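Local structure of putative short-chain dehydrogenase/reductase (Burkholderia xenovorans, 5K9Z) at residues L19-A24 against V43-D48; V119-V124 against H166-L171; V186-P191 against A245-V250. The protein probably catalyses NAD(P)-dependent oxidation or reduction at CH-OH groups as a member of the short-chain dehydrogenase/reductase family. All coordinates share one frame; numbering follows the deposited sequence. Where two conformers were deposited one is given.

Contact 1. Residues L19-A24 against V43-D48; sequences LVTGAA and VLADVD
Val43 meets Leu19 where two parallel strands run side by side: Val43 CG1 lies 3.6 Å from Leu19 CD1, and Val43 O accepts the N-H of Val20. Leu44, on the other face of the sheet, brings its CB within 3.7 Å of Ala23 CB, against the turn that follows the first strand. Ala45 works mainly through its backbone. Its N binds Val20 O, and its O accepts from Ala23 N at 3.0 Å along a nearly straight line (172° at the hydrogen). Asp46 holds CG roughly anti to its backbone N (chi1 -150°), which carries OD2 to the turn; there the anti lone pair takes Ala24 N-H at 2.9 Å, while OD1 accepts from Val47 N. The carboxylate thus ties the start of the family's TGxxxGxG motif to Asp46, in the region where NAD-preferring relatives commonly have an acid for the adenosine ribose. Asp48 rests CB against Ala24 CB at 4.0 Å, and its OD1 caps helix 49-58 at Ala51 N. Strands 63-66 and 91-94 flank the pair in the sheet, and helix 72-86 packs over the face carrying Leu19 and Val43.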
loop_
_atom_site.group_PDB
_atom_site.type_symbol
_atom_site.label_atom_id
_atom_site.label_comp_id
_atom_site.label_asym_id
_atom_site.label_seq_id
_atom_site.Cartn_x
_atom_site.Cartn_y
_atom_site.Cartn_z
ATOM N N LEU C 19 -23.301 -13.590 -12.389
ATOM C CA LEU C 19 -23.987 -13.754 -11.112
ATOM C C LEU C 19 -23.467 -12.664 -10.189
ATOM O O LEU C 19 -22.260 -12.591 -9.941
ATOM C CB LEU C 19 -23.718 -15.137 -10.513
ATOM C CG LEU C 19 -24.159 -15.478 -9.084
ATOM C CD1 LEU C 19 -25.626 -15.229 -8.904
ATOM C CD2 LEU C 19 -23.862 -16.958 -8.801
ATOM N N VAL C 20 -24.368 -11.836 -9.668
ATOM C CA VAL C 20 -23.998 -10.710 -8.814
ATOM C C VAL C 20 -24.650 -10.894 -7.450
ATOM O O VAL C 20 -25.881 -10.910 -7.348
ATOM C CB VAL C 20 -24.423 -9.374 -9.443
ATOM C CG1 VAL C 20 -24.055 -8.192 -8.538
ATOM C CG2 VAL C 20 -23.802 -9.230 -10.837
ATOM N N THR C 21 -23.843 -10.999 -6.399
ATOM C CA THR C 21 -24.432 -11.061 -5.076
ATOM C C THR C 21 -24.619 -9.648 -4.494
ATOM O O THR C 21 -24.039 -8.661 -4.964
ATOM C CB THR C 21 -23.610 -11.939 -4.122
ATOM O OG1 THR C 21 -22.370 -11.314 -3.819
ATOM C CG2 THR C 21 -23.341 -13.321 -4.731
ATOM N N GLY C 22 -25.462 -9.566 -3.468
ATOM C CA GLY C 22 -25.888 -8.274 -2.946
ATOM C C GLY C 22 -26.509 -7.387 -3.993
ATOM O O GLY C 22 -26.364 -6.159 -3.927
ATOM N N ALA C 23 -27.214 -7.976 -4.959
ATOM C CA ALA C 23 -27.642 -7.277 -6.167
ATOM C C ALA C 23 -28.840 -6.368 -5.964
ATOM O O ALA C 23 -29.212 -5.655 -6.901
ATOM C CB ALA C 23 -27.993 -8.278 -7.266
ATOM N N ALA C 24 -29.469 -6.383 -4.799
ATOM C CA ALA C 24 -30.724 -5.667 -4.673
ATOM C C ALA C 24 -30.539 -4.200 -4.319
ATOM O O ALA C 24 -31.531 -3.466 -4.283
ATOM C CB ALA C 24 -31.627 -6.335 -3.632
ATOM N N VAL C 43 -27.978 -13.010 -13.156
ATOM C CA VAL C 43 -28.663 -13.631 -12.033
ATOM C C VAL C 43 -28.383 -12.747 -10.830
ATOM O O VAL C 43 -27.218 -12.532 -10.468
ATOM C CB VAL C 43 -28.189 -15.071 -11.796
ATOM C CG1 VAL C 43 -28.829 -15.634 -10.521
ATOM C CG2 VAL C 43 -28.534 -15.966 -12.997
ATOM N N LEU C 44 -29.446 -12.200 -10.245
ATOM C CA LEU C 44 -29.347 -11.310 -9.094
ATOM C C LEU C 44 -29.483 -12.110 -7.806
ATOM O O LEU C 44 -30.532 -12.711 -7.551
ATOM C CB LEU C 44 -30.437 -10.245 -9.163
ATOM C CG LEU C 44 -30.237 -9.108 -10.162
ATOM C CD1 LEU C 44 -30.555 -9.544 -11.566
ATOM C CD2 LEU C 44 -31.147 -7.994 -9.738
ATOM N N ALA C 45 -28.454 -12.077 -6.969
ATOM C CA ALA C 45 -28.464 -12.832 -5.726
ATOM C C ALA C 45 -28.492 -11.861 -4.559
ATOM O O ALA C 45 -27.699 -10.912 -4.519
ATOM C CB ALA C 45 -27.250 -13.756 -5.617
ATOM N N ASP C 46 -29.418 -12.091 -3.630
ATOM C CA ASP C 46 -29.557 -11.258 -2.444
ATOM C C ASP C 46 -30.544 -11.943 -1.510
ATOM O O ASP C 46 -31.224 -12.901 -1.889
ATOM C CB ASP C 46 -30.031 -9.846 -2.810
ATOM C CG ASP C 46 -29.525 -8.780 -1.839
ATOM O OD1 ASP C 46 -29.541 -9.024 -0.623
ATOM O OD2 ASP C 46 -29.101 -7.700 -2.292
ATOM N N VAL C 47 -30.609 -11.440 -0.278
ATOM C CA VAL C 47 -31.616 -11.876 0.682
ATOM C C VAL C 47 -32.826 -10.949 0.688
ATOM O O VAL C 47 -33.816 -11.244 1.371
ATOM C CB VAL C 47 -31.018 -11.976 2.103
ATOM C CG1 VAL C 47 -29.924 -13.012 2.138
ATOM C CG2 VAL C 47 -30.462 -10.616 2.549
ATOM N N ASP C 48 -32.777 -9.838 -0.043
ATOM C CA ASP C 48 -33.899 -8.899 -0.123
ATOM C C ASP C 48 -34.774 -9.308 -1.305
ATOM O O ASP C 48 -34.532 -8.899 -2.444
ATOM C CB ASP C 48 -33.391 -7.466 -0.255
ATOM C CG ASP C 48 -34.502 -6.420 -0.135
ATOM O OD1 ASP C 48 -35.704 -6.762 -0.226
ATOM O OD2 ASP C 48 -34.163 -5.235 0.061
#

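Contact 2. Residues V119-V124 against H166-L171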
loop_
_atom_site.group_PDB
_atom_site.type_symbol
_atom_site.label_atom_id
_atom_site.label_comp_id
_atom_site.label_asym_id
_atom_site.label_seq_id
_atom_site.Cartn_x
_atom_site.Cartn_y
_atom_site.Cartn_z
ATOM N N VAL C 119 -20.020 -13.015 6.331
ATOM C CA VAL C 119 -20.500 -12.324 5.143
ATOM C C VAL C 119 -19.328 -11.825 4.290
ATOM O O VAL C 119 -19.285 -12.035 3.070
ATOM C CB VAL C 119 -21.428 -11.157 5.547
ATOM C CG1 VAL C 119 -21.871 -10.393 4.329
ATOM C CG2 VAL C 119 -22.651 -11.645 6.398
ATOM N N LEU C 120 -18.389 -11.105 4.907
ATOM C CA LEU C 120 -17.407 -10.355 4.132
ATOM C C LEU C 120 -16.238 -11.196 3.655
ATOM O O LEU C 120 -15.562 -10.799 2.695
ATOM C CB LEU C 120 -16.896 -9.153 4.938
ATOM C CG LEU C 120 -17.969 -8.093 5.254
ATOM C CD1 LEU C 120 -17.408 -6.894 6.031
ATOM C CD2 LEU C 120 -18.657 -7.605 3.989
ATOM N N LEU C 121 -15.947 -12.308 4.319
ATOM C CA LEU C 121 -14.824 -13.161 3.944
ATOM C C LEU C 121 -15.282 -14.557 3.544
ATOM O O LEU C 121 -14.974 -14.997 2.427
ATOM C CB LEU C 121 -13.806 -13.244 5.099
ATOM C CG LEU C 121 -12.655 -14.242 4.910
ATOM C CD1 LEU C 121 -11.918 -13.994 3.595
ATOM C CD2 LEU C 121 -11.686 -14.170 6.090
ATOM N N ASP C 122 -16.016 -15.269 4.415
ATOM C CA ASP C 122 -16.449 -16.620 4.058
ATOM C C ASP C 122 -17.268 -16.592 2.780
ATOM O O ASP C 122 -17.086 -17.440 1.897
ATOM C CB ASP C 122 -17.283 -17.240 5.185
ATOM C CG ASP C 122 -16.508 -17.413 6.478
ATOM O OD1 ASP C 122 -15.263 -17.386 6.468
ATOM O OD2 ASP C 122 -17.168 -17.512 7.533
ATOM N N GLY C 123 -18.152 -15.594 2.656
ATOM C CA GLY C 123 -18.979 -15.479 1.463
ATOM C C GLY C 123 -18.163 -15.327 0.191
ATOM O O GLY C 123 -18.551 -15.815 -0.878
ATOM N N VAL C 124 -17.037 -14.627 0.278
ATOM C CA VAL C 124 -16.172 -14.492 -0.897
ATOM C C VAL C 124 -15.496 -15.819 -1.218
ATOM O O VAL C 124 -15.376 -16.205 -2.390
ATOM C CB VAL C 124 -15.145 -13.375 -0.676
ATOM C CG1 VAL C 124 -14.167 -13.338 -1.827
ATOM C CG2 VAL C 124 -15.856 -12.054 -0.508
ATOM N N HIS C 166 -8.871 -7.075 3.883
ATOM C CA HIS C 166 -7.499 -7.505 3.622
ATOM C C HIS C 166 -7.461 -8.974 3.226
ATOM O O HIS C 166 -6.733 -9.358 2.306
ATOM C CB HIS C 166 -6.605 -7.281 4.853
ATOM C CG HIS C 166 -6.020 -5.902 4.961
ATOM N ND1 HIS C 166 -6.761 -4.802 5.340
ATOM C CD2 HIS C 166 -4.752 -5.454 4.781
ATOM C CE1 HIS C 166 -5.981 -3.734 5.368
ATOM N NE2 HIS C 166 -4.754 -4.105 5.058
ATOM N N ALA C 167 -8.238 -9.807 3.921
ATOM C CA ALA C 167 -8.299 -11.231 3.609
ATOM C C ALA C 167 -8.855 -11.485 2.206
ATOM O O ALA C 167 -8.397 -12.401 1.505
ATOM C CB ALA C 167 -9.131 -11.956 4.679
ATOM N N VAL C 168 -9.851 -10.689 1.789
ATOM C CA VAL C 168 -10.435 -10.800 0.447
ATOM C C VAL C 168 -9.387 -10.500 -0.623
ATOM O O VAL C 168 -9.315 -11.176 -1.660
ATOM C CB VAL C 168 -11.649 -9.856 0.319
ATOM C CG1 VAL C 168 -12.053 -9.674 -1.129
ATOM C CG2 VAL C 168 -12.855 -10.376 1.163
ATOM N N ILE C 169 -8.559 -9.487 -0.398
ATOM C CA ILE C 169 -7.486 -9.216 -1.347
ATOM C C ILE C 169 -6.474 -10.359 -1.352
ATOM O O ILE C 169 -6.010 -10.785 -2.415
ATOM C CB ILE C 169 -6.848 -7.851 -1.040
ATOM C CG1 ILE C 169 -7.836 -6.747 -1.434
ATOM C CG2 ILE C 169 -5.503 -7.695 -1.772
ATOM C CD1 ILE C 169 -7.377 -5.340 -1.115
ATOM N N GLY C 170 -6.153 -10.919 -0.183
ATOM C CA GLY C 170 -5.244 -12.064 -0.163
ATOM C C GLY C 170 -5.819 -13.292 -0.857
ATOM O O GLY C 170 -5.125 -13.988 -1.608
ATOM N N LEU C 171 -7.098 -13.575 -0.612
ATOM C CA LEU C 171 -7.744 -14.698 -1.280
ATOM C C LEU C 171 -7.839 -14.454 -2.780
ATOM O O LEU C 171 -7.694 -15.386 -3.579
ATOM C CB LEU C 171 -9.132 -14.912 -0.695
ATOM C CG LEU C 171 -9.952 -16.066 -1.238
ATOM C CD1 LEU C 171 -9.174 -17.372 -1.163
ATOM C CD2 LEU C 171 -11.219 -16.146 -0.429
#
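Val168 pushes its CG2 methyl into the neighbouring helix, reaching 3.1 Å from the carbonyl O of Leu120 and 3.8 Å from Val124 CG2. This is the tight, buried part of the contact. The helix widens here into a pi-type turn at 119-122, and Leu120 O stands 4.8 Å from Val124 N, too far for the usual helical bond, which is consistent with the carbonyl being turned toward Val168. Val168 CG2 lies anti to its own carbonyl carbon, with CG1 anti to the backbone N (chi1 165°), and it is this placement that sends CG2 across. The side chains of Val124 and Val168 cross at about a right angle, and both also touch Ser145 of strand 141-146, on the side of the sheet.

The two segments belong to helices 110-138 and 159-179, which lie on the same side of the Rossmann-type sheet and run nearly parallel, 17° apart, with axes 9.3 Å from each other. Beside the tight part, Leu120 also packs on Tyr161 and Lys165, which match the YxxxK pattern of the family.

At the partly exposed edge the contact is purely apolar, and at first still close. Leu121 swings CG anti to its backbone N (chi1 173°), so that its two methyls straddle Ala167 CB, with CD1 at 3.6 Å and CD2 at 3.7 Å. Further along it becomes loose: Val124 CG1 and Leu171 CD2 only approach to 4.3 Å, and Leu171 also packs on Phe125 and Ile128 of helix 110-138. Leu121, Ala167 and Leu171 are all partly exposed; no other chain of the two-chain assembly touches either segment, although each of the three also touches a crystal neighbour.

Contact 3. Residues V186-P191 against A245-V250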
loop_
_atom_site.group_PDB
_atom_site.type_symbol
_atom_site.label_atom_id
_atom_site.label_comp_id
_atom_site.label_asym_id
_atom_site.label_seq_id
_atom_site.Cartn_x
_atom_site.Cartn_y
_atom_site.Cartn_z
ATOM N N VAL C 186 -9.082 -13.722 -11.572
ATOM C CA VAL C 186 -9.625 -13.314 -10.275
ATOM C C VAL C 186 -9.093 -11.917 -9.961
ATOM O O VAL C 186 -7.877 -11.713 -9.918
ATOM C CB VAL C 186 -9.259 -14.283 -9.136
ATOM C CG1 VAL C 186 -10.082 -13.959 -7.857
ATOM C CG2 VAL C 186 -9.439 -15.775 -9.561
ATOM N N ASN C 187 -9.998 -10.972 -9.706
ATOM C CA ASN C 187 -9.632 -9.586 -9.447
ATOM C C ASN C 187 -10.541 -9.019 -8.360
ATOM O O ASN C 187 -11.519 -9.641 -7.941
ATOM C CB ASN C 187 -9.728 -8.721 -10.705
ATOM C CG ASN C 187 -8.655 -9.054 -11.732
ATOM O OD1 ASN C 187 -7.481 -8.765 -11.527
ATOM N ND2 ASN C 187 -9.065 -9.643 -12.845
ATOM N N ALA C 188 -10.201 -7.817 -7.905
ATOM C CA ALA C 188 -11.003 -7.141 -6.900
ATOM C C ALA C 188 -11.094 -5.662 -7.256
ATOM O O ALA C 188 -10.249 -5.131 -7.978
ATOM C CB ALA C 188 -10.402 -7.333 -5.508
ATOM N N VAL C 189 -12.154 -5.007 -6.774
ATOM C CA VAL C 189 -12.282 -3.556 -6.830
ATOM C C VAL C 189 -12.359 -3.052 -5.399
ATOM O O VAL C 189 -12.957 -3.707 -4.534
ATOM C CB VAL C 189 -13.511 -3.081 -7.638
ATOM C CG1 VAL C 189 -13.384 -3.483 -9.094
ATOM C CG2 VAL C 189 -14.813 -3.607 -7.033
ATOM N N ALA C 190 -11.747 -1.895 -5.145
ATOM C CA ALA C 190 -11.673 -1.343 -3.796
ATOM C C ALA C 190 -12.259 0.063 -3.817
ATOM O O ALA C 190 -11.534 1.048 -4.037
ATOM C CB ALA C 190 -10.236 -1.353 -3.274
ATOM N N PRO C 191 -13.576 0.194 -3.645
ATOM C CA PRO C 191 -14.170 1.531 -3.520
ATOM C C PRO C 191 -13.706 2.192 -2.238
ATOM O O PRO C 191 -13.430 1.531 -1.237
ATOM C CB PRO C 191 -15.684 1.257 -3.463
ATOM C CG PRO C 191 -15.848 -0.213 -3.795
ATOM C CD PRO C 191 -14.565 -0.883 -3.472
ATOM N N ALA C 245 -5.446 -10.790 -10.600
ATOM C CA ALA C 245 -5.056 -10.635 -9.201
ATOM C C ALA C 245 -4.959 -9.180 -8.770
ATOM O O ALA C 245 -4.387 -8.885 -7.715
ATOM C CB ALA C 245 -3.731 -11.339 -8.905
ATOM N N HIS C 246 -5.525 -8.268 -9.539
ATOM C CA HIS C 246 -5.317 -6.842 -9.298
ATOM C C HIS C 246 -6.404 -6.296 -8.387
ATOM O O HIS C 246 -7.535 -6.785 -8.384
ATOM C CB HIS C 246 -5.319 -6.062 -10.617
ATOM C CG HIS C 246 -5.075 -4.586 -10.457
ATOM N ND1 HIS C 246 -3.951 -4.075 -9.846
ATOM C CD2 HIS C 246 -5.820 -3.518 -10.826
ATOM C CE1 HIS C 246 -4.007 -2.753 -9.855
ATOM N NE2 HIS C 246 -5.130 -2.388 -10.449
ATOM N N THR C 247 -6.056 -5.275 -7.618
ATOM C CA THR C 247 -7.043 -4.552 -6.815
ATOM C C THR C 247 -7.208 -3.176 -7.441
ATOM O O THR C 247 -6.341 -2.308 -7.292
ATOM C CB THR C 247 -6.633 -4.460 -5.355
ATOM O OG1 THR C 247 -6.530 -5.781 -4.819
ATOM C CG2 THR C 247 -7.698 -3.671 -4.539
ATOM N N LEU C 248 -8.303 -2.991 -8.167
ATOM C CA LEU C 248 -8.561 -1.718 -8.820
ATOM C C LEU C 248 -9.180 -0.773 -7.793
ATOM O O LEU C 248 -10.320 -0.976 -7.361
ATOM C CB LEU C 248 -9.469 -1.927 -10.025
ATOM C CG LEU C 248 -9.964 -0.710 -10.790
ATOM C CD1 LEU C 248 -8.829 0.241 -11.078
ATOM C CD2 LEU C 248 -10.622 -1.177 -12.078
ATOM N N VAL C 249 -8.422 0.242 -7.383
ATOM C CA VAL C 249 -8.824 1.143 -6.300
ATOM C C VAL C 249 -9.560 2.338 -6.894
ATOM O O VAL C 249 -9.077 2.969 -7.848
ATOM C CB VAL C 249 -7.607 1.603 -5.481
ATOM C CG1 VAL C 249 -8.020 2.631 -4.411
ATOM C CG2 VAL C 249 -6.868 0.408 -4.869
ATOM N N VAL C 250 -10.731 2.651 -6.334
ATOM C CA VAL C 250 -11.561 3.756 -6.812
ATOM C C VAL C 250 -11.852 4.614 -5.586
ATOM O O VAL C 250 -12.892 4.464 -4.942
ATOM C CB VAL C 250 -12.859 3.277 -7.482
ATOM C CG1 VAL C 250 -13.600 4.459 -8.128
ATOM C CG2 VAL C 250 -12.580 2.165 -8.513
#
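At the last parallel pairing of the Rossmann-type sheet, Ala188 and Ala190 of strand 184-191 bond to strand 247-250, an outermost strand of the sheet within this chain. The pairing begins with a short but bent bond from Ala245 N to Val186 O, 2.7 Å with 138° at the hydrogen. A side chain makes the next one. Asn187 OD1 accepts from His246 N at 2.8 Å, in the plane of its carboxamide and fairly straight (165° at the hydrogen). Its CG is anti to the carbonyl carbon (chi1 -70°), which leaves the amide lying alongside the incoming chain, and ND2 gives to Val243 O, so both ends of the amide hold the same loop and fix its rotation.

From there the backbones take over. Ala188 N binds His246 O, Leu248 N binds Ala188 O at 2.9 Å, Ala190 N binds Leu248 O at 2.8 Å, and Val250 N closes the series on Ala190 O. The intervening Asn187, Val189 and Pro191 turn their backbones the other way, the first two bonding strand 141-146 at Ser145 and the last reaching Thr149.

On one face, Ala190 CB sits 3.7 Å from Thr247 CG2 and 4.1 Å from Val249 CG2; Thr247 also touches helix 159-179 there. On the other face lie Val189, Pro191, Leu248 and Val250, and helix 225-236 packs over it, with Ile228 covering both Pro191 and Val250. Pro191 opens the family's Pro-Gly motif at the end of the sixth strand. The long connection between the two strands includes helix 225-236, and a parallel pair with a connecting helix laid over one face is typical of the beta-alpha-beta topology of the Rossmann fold.

Contacts 1 and 3 sit in the same parallel sheet, on opposite sides of strands 91-94 and 141-146; their centres are about 20 Å apart, and their nearest atoms about 10 Å. Contact 2 lies on one face of that sheet, about 17 Å from contact 1 and about 13 Å from contact 3, centre to centre. It touches contact 3: in one deposited conformer, Ile169 CG2 packs 3.7 Å from Thr247 OG1. Contact 1 holds the glycine-rich turn at which relatives bind the dinucleotide, whereas contacts 2 and 3 join elements of the fold that carry the YxxxK pattern and the Pro-Gly motif.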